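Local coordinates for putative laminarinase (Phanerochaete chrysosporium, PDB 2W39), which probably hydrolyses beta-glucosidic bonds in glucans such as laminarin and lichenin, at residues 110-118 / 128-136. Sequence-based numbering, arbitrary orientation.
With LGC (D-glucono-1,5-lactone), chain D; BGC (beta-D-glucopyranose), chain B; BGC (beta-D-glucopyranose), chain C.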
loop_
_atom_site.group_PDB
_atom_site.type_symbol
_atom_site.label_atom_id
_atom_site.label_comp_id
_atom_site.label_asym_id
_atom_site.label_seq_id
_atom_site.Cartn_x
_atom_site.Cartn_y
_atom_site.Cartn_z
ATOM N N TRP A 110 -5.696 8.717 -14.121
ATOM C CA TRP A 110 -4.908 7.482 -14.134
ATOM C C TRP A 110 -4.842 6.909 -15.558
ATOM O O TRP A 110 -5.856 6.868 -16.250
ATOM C CB TRP A 110 -5.531 6.470 -13.161
ATOM C CG TRP A 110 -4.650 5.278 -12.921
ATOM C CD1 TRP A 110 -3.767 5.105 -11.889
ATOM C CD2 TRP A 110 -4.551 4.095 -13.730
ATOM N NE1 TRP A 110 -3.117 3.900 -12.011
ATOM C CE2 TRP A 110 -3.578 3.256 -13.129
ATOM C CE3 TRP A 110 -5.176 3.666 -14.909
ATOM C CZ2 TRP A 110 -3.235 2.007 -13.654
ATOM C CZ3 TRP A 110 -4.833 2.419 -15.425
ATOM C CH2 TRP A 110 -3.856 1.616 -14.808
ATOM N N PRO A 111 -3.665 6.432 -16.009
ATOM C CA PRO A 111 -2.384 6.323 -15.310
ATOM C C PRO A 111 -1.467 7.527 -15.525
ATOM O O PRO A 111 -0.303 7.475 -15.137
ATOM C CB PRO A 111 -1.757 5.117 -16.000
ATOM C CG PRO A 111 -2.175 5.293 -17.428
ATOM C CD PRO A 111 -3.583 5.842 -17.366
ATOM N N ASN A 112 -1.979 8.593 -16.153
ATOM C CA ASN A 112 -1.123 9.688 -16.598
ATOM C C ASN A 112 -0.573 10.562 -15.488
ATOM O O ASN A 112 0.385 11.284 -15.708
ATOM C CB ASN A 112 -1.871 10.552 -17.608
ATOM C CG ASN A 112 -2.167 9.809 -18.882
ATOM O OD1 ASN A 112 -1.497 8.835 -19.209
ATOM N ND2 ASN A 112 -3.186 10.252 -19.602
ATOM N N GLY A 113 -1.178 10.504 -14.300
ATOM C CA GLY A 113 -0.616 11.182 -13.133
ATOM C C GLY A 113 0.255 10.284 -12.275
ATOM O O GLY A 113 0.726 10.699 -11.207
ATOM N N GLY A 114 0.472 9.054 -12.739
ATOM C CA GLY A 114 1.333 8.108 -12.060
ATOM C C GLY A 114 0.634 7.361 -10.935
ATOM O O GLY A 114 -0.463 7.708 -10.477
ATOM N N GLU A 115 1.318 6.315 -10.492
ATOM C CA GLU A 115 0.923 5.510 -9.339
ATOM C C GLU A 115 2.201 4.938 -8.762
ATOM O O GLU A 115 3.050 4.434 -9.508
ATOM C CB GLU A 115 -0.006 4.366 -9.763
ATOM C CG GLU A 115 -0.292 3.354 -8.664
ATOM C CD GLU A 115 -1.167 2.200 -9.099
ATOM O OE1 GLU A 115 -1.760 2.242 -10.199
ATOM O OE2 GLU A 115 -1.303 1.236 -8.320
ATOM N N VAL A 116 2.377 5.033 -7.448
ATOM C CA VAL A 116 3.456 4.310 -6.773
ATOM C C VAL A 116 2.857 3.462 -5.669
ATOM O O VAL A 116 2.211 3.971 -4.740
ATOM C CB VAL A 116 4.596 5.230 -6.232
ATOM C CG1 VAL A 116 4.038 6.391 -5.399
ATOM C CG2 VAL A 116 5.596 4.388 -5.429
ATOM N N ASP A 117 3.077 2.158 -5.781
ATOM C CA ASP A 117 2.617 1.197 -4.778
ATOM C C ASP A 117 3.752 0.963 -3.817
ATOM O O ASP A 117 4.834 0.545 -4.222
ATOM C CB ASP A 117 2.187 -0.107 -5.446
ATOM C CG ASP A 117 1.174 0.130 -6.551
ATOM O OD1 ASP A 117 0.177 0.854 -6.300
ATOM O OD2 ASP A 117 1.380 -0.347 -7.664
ATOM N N ILE A 118 3.509 1.273 -2.542
ATOM C CA ILE A 118 4.533 1.229 -1.505
ATOM C C ILE A 118 4.473 -0.096 -0.739
ATOM O O ILE A 118 5.502 -0.751 -0.548
ATOM C CB ILE A 118 4.373 2.442 -0.553
ATOM C CG1 ILE A 118 4.475 3.750 -1.354
ATOM C CG2 ILE A 118 5.406 2.366 0.558
ATOM C CD1 ILE A 118 4.036 5.004 -0.579
ATOM N N ASN A 128 6.931 -8.213 -0.203
ATOM C CA ASN A 128 6.279 -6.997 -0.653
ATOM C C ASN A 128 6.745 -6.633 -2.059
ATOM O O ASN A 128 7.897 -6.868 -2.420
ATOM C CB ASN A 128 6.644 -5.849 0.286
ATOM C CG ASN A 128 5.840 -4.606 0.001
ATOM O OD1 ASN A 128 4.619 -4.663 -0.007
ATOM N ND2 ASN A 128 6.515 -3.492 -0.268
ATOM N N ALA A 129 5.834 -6.032 -2.809
ATOM C CA ALA A 129 6.145 -5.476 -4.128
ATOM C C ALA A 129 5.971 -3.958 -4.079
ATOM O O ALA A 129 4.967 -3.468 -3.553
ATOM C CB ALA A 129 5.236 -6.077 -5.194
ATOM N N MET A 130 6.922 -3.242 -4.679
ATOM C CA MET A 130 6.904 -1.787 -4.810
ATOM C C MET A 130 6.974 -1.514 -6.308
ATOM O O MET A 130 7.861 -2.029 -6.990
ATOM C CB MET A 130 8.096 -1.192 -4.072
ATOM C CG MET A 130 7.978 -1.451 -2.554
ATOM S SD MET A 130 9.527 -1.861 -1.714
ATOM C CE MET A 130 9.893 -3.458 -2.481
ATOM N N THR A 131 6.021 -0.738 -6.829
ATOM C CA THR A 131 5.771 -0.711 -8.272
ATOM C C THR A 131 5.343 0.676 -8.702
ATOM O O THR A 131 4.556 1.335 -8.010
ATOM C CB THR A 131 4.641 -1.708 -8.608
ATOM O OG1 THR A 131 4.944 -2.989 -8.045
ATOM C CG2 THR A 131 4.454 -1.870 -10.093
ATOM N N LEU A 132 5.823 1.092 -9.875
ATOM C CA LEU A 132 5.249 2.280 -10.514
ATOM C C LEU A 132 4.371 1.874 -11.681
ATOM O O LEU A 132 4.688 0.925 -12.417
ATOM C CB LEU A 132 6.313 3.236 -11.056
ATOM C CG LEU A 132 7.445 3.630 -10.120
ATOM C CD1 LEU A 132 8.305 4.688 -10.774
ATOM C CD2 LEU A 132 6.953 4.110 -8.765
ATOM N N HIS A 133 3.283 2.611 -11.866
ATOM C CA HIS A 133 2.435 2.489 -13.058
ATOM C C HIS A 133 2.334 3.876 -13.661
ATOM O O HIS A 133 1.997 4.831 -12.961
ATOM C CB HIS A 133 1.022 2.026 -12.685
ATOM C CG HIS A 133 0.966 0.738 -11.931
ATOM N ND1 HIS A 133 0.377 -0.398 -12.436
ATOM C CD2 HIS A 133 1.381 0.417 -10.681
ATOM C CE1 HIS A 133 0.449 -1.369 -11.542
ATOM N NE2 HIS A 133 1.060 -0.902 -10.470
ATOM N N THR A 134 2.633 3.981 -14.957
ATOM C CA THR A 134 2.677 5.266 -15.641
ATOM C C THR A 134 2.070 5.128 -17.029
ATOM O O THR A 134 1.720 4.026 -17.477
ATOM C CB THR A 134 4.131 5.782 -15.795
ATOM O OG1 THR A 134 4.844 4.918 -16.691
ATOM C CG2 THR A 134 4.864 5.846 -14.464
ATOM N N GLY A 135 1.993 6.256 -17.716
ATOM C CA GLY A 135 1.812 6.260 -19.170
ATOM C C GLY A 135 3.109 6.009 -19.926
ATOM O O GLY A 135 4.117 5.541 -19.382
ATOM N N ALA A 136 3.077 6.332 -21.214
ATOM C CA ALA A 136 4.124 5.956 -22.149
ATOM C C ALA A 136 5.494 6.523 -21.830
ATOM O O ALA A 136 5.614 7.614 -21.249
ATOM C CB ALA A 136 3.721 6.361 -23.559
HETATM C C1 LGC D . -2.220 -1.307 -8.681
HETATM C C2 LGC D . -3.345 -0.913 -9.591
HETATM O O5 LGC D . -2.245 -1.078 -7.237
HETATM O O1 LGC D . -1.236 -1.857 -9.150
HETATM O O2 LGC D . -2.855 -0.098 -10.673
HETATM C C3 LGC D . -4.459 -0.208 -8.808
HETATM O O3 LGC D . -5.687 -0.255 -9.554
HETATM C C4 LGC D . -4.635 -0.866 -7.439
HETATM O O4 LGC D . -5.824 -0.415 -6.798
HETATM C C5 LGC D . -3.405 -0.509 -6.612
HETATM C C6 LGC D . -3.432 -0.982 -5.161
HETATM O O6 LGC D . -3.661 -2.394 -5.049
HETATM C C2 BGC B . -3.190 -1.290 -9.394
HETATM C C3 BGC B . -4.271 -0.365 -8.830
HETATM C C4 BGC B . -4.655 -0.860 -7.446
HETATM C C5 BGC B . -3.448 -0.630 -6.549
HETATM C C6 BGC B . -3.749 -0.996 -5.101
HETATM C C1 BGC B . -2.130 -1.763 -8.378
HETATM O O1 BGC B . -2.001 -3.194 -8.460
HETATM O O2 BGC B . -2.536 -0.643 -10.498
HETATM O O3 BGC B . -5.414 -0.315 -9.703
HETATM O O4 BGC B . -5.792 -0.161 -6.942
HETATM O O5 BGC B . -2.324 -1.406 -6.993
HETATM O O6 BGC B . -3.618 -2.412 -4.925
HETATM C C2 BGC C . -6.897 0.247 -11.495
HETATM C C3 BGC C . -7.258 1.411 -12.412
HETATM C C4 BGC C . -7.635 2.668 -11.633
HETATM C C5 BGC C . -6.556 3.000 -10.596
HETATM C C6 BGC C . -6.953 4.155 -9.677
HETATM C C1 BGC C . -5.834 0.687 -10.494
HETATM O O2 BGC C . -6.390 -0.832 -12.291
HETATM O O3 BGC C . -8.355 1.035 -13.255
HETATM O O4 BGC C . -7.789 3.761 -12.552
HETATM O O5 BGC C . -6.317 1.840 -9.791
HETATM O O6 BGC C . -7.995 3.770 -8.762
HETATM O O HOH W 1 2.400 8.714 -16.252
#
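In the antiparallel hairpin of the GH16 glucan-binding cleft, E115 and D117, which with E120 form the family's E-x-D-x-x-E signature, face H133 under the bound sugars. The E115 carboxylate stacks on the H133 imidazole, planes 11° apart, with CD 3.5 Å from CD2. D117 instead stands steeply at the ring's edge, its OD2 taking a weak, bent bond from H133 NE2 (2.9 Å); H133 ND1 is more firmly bonded to N162 OD1, which probably does more to fix the ring's turn. Lactone and glucose are alternative occupants of one site; lactone O1 lies 2.8 Å from H133 NE2. E115 runs out extended, its CG opposite the backbone N (chi1 171°), and brings OE1 to the indole of W110, whose NE1 donates to it at 2.8 Å. The same indole carries the second glucose on one face, CD1 3.7 Å from C5, while P111 CB, after a cis peptide, backs the other. Replacing W110 with alanine would probably cost that glucose its platform and leave E115 OE1 without this N-H donor. The backbones are tied by D117 N to T131 O and the return bond from T131 N to D117 O. On the reverse face V116 CG2 meets L132 CD2 at 3.6 Å, and both side chains pack on I196 of strand 195-202 in the other sheet of the sandwich. Strands 98-105 and 165-168 flank the hairpin within its own sheet.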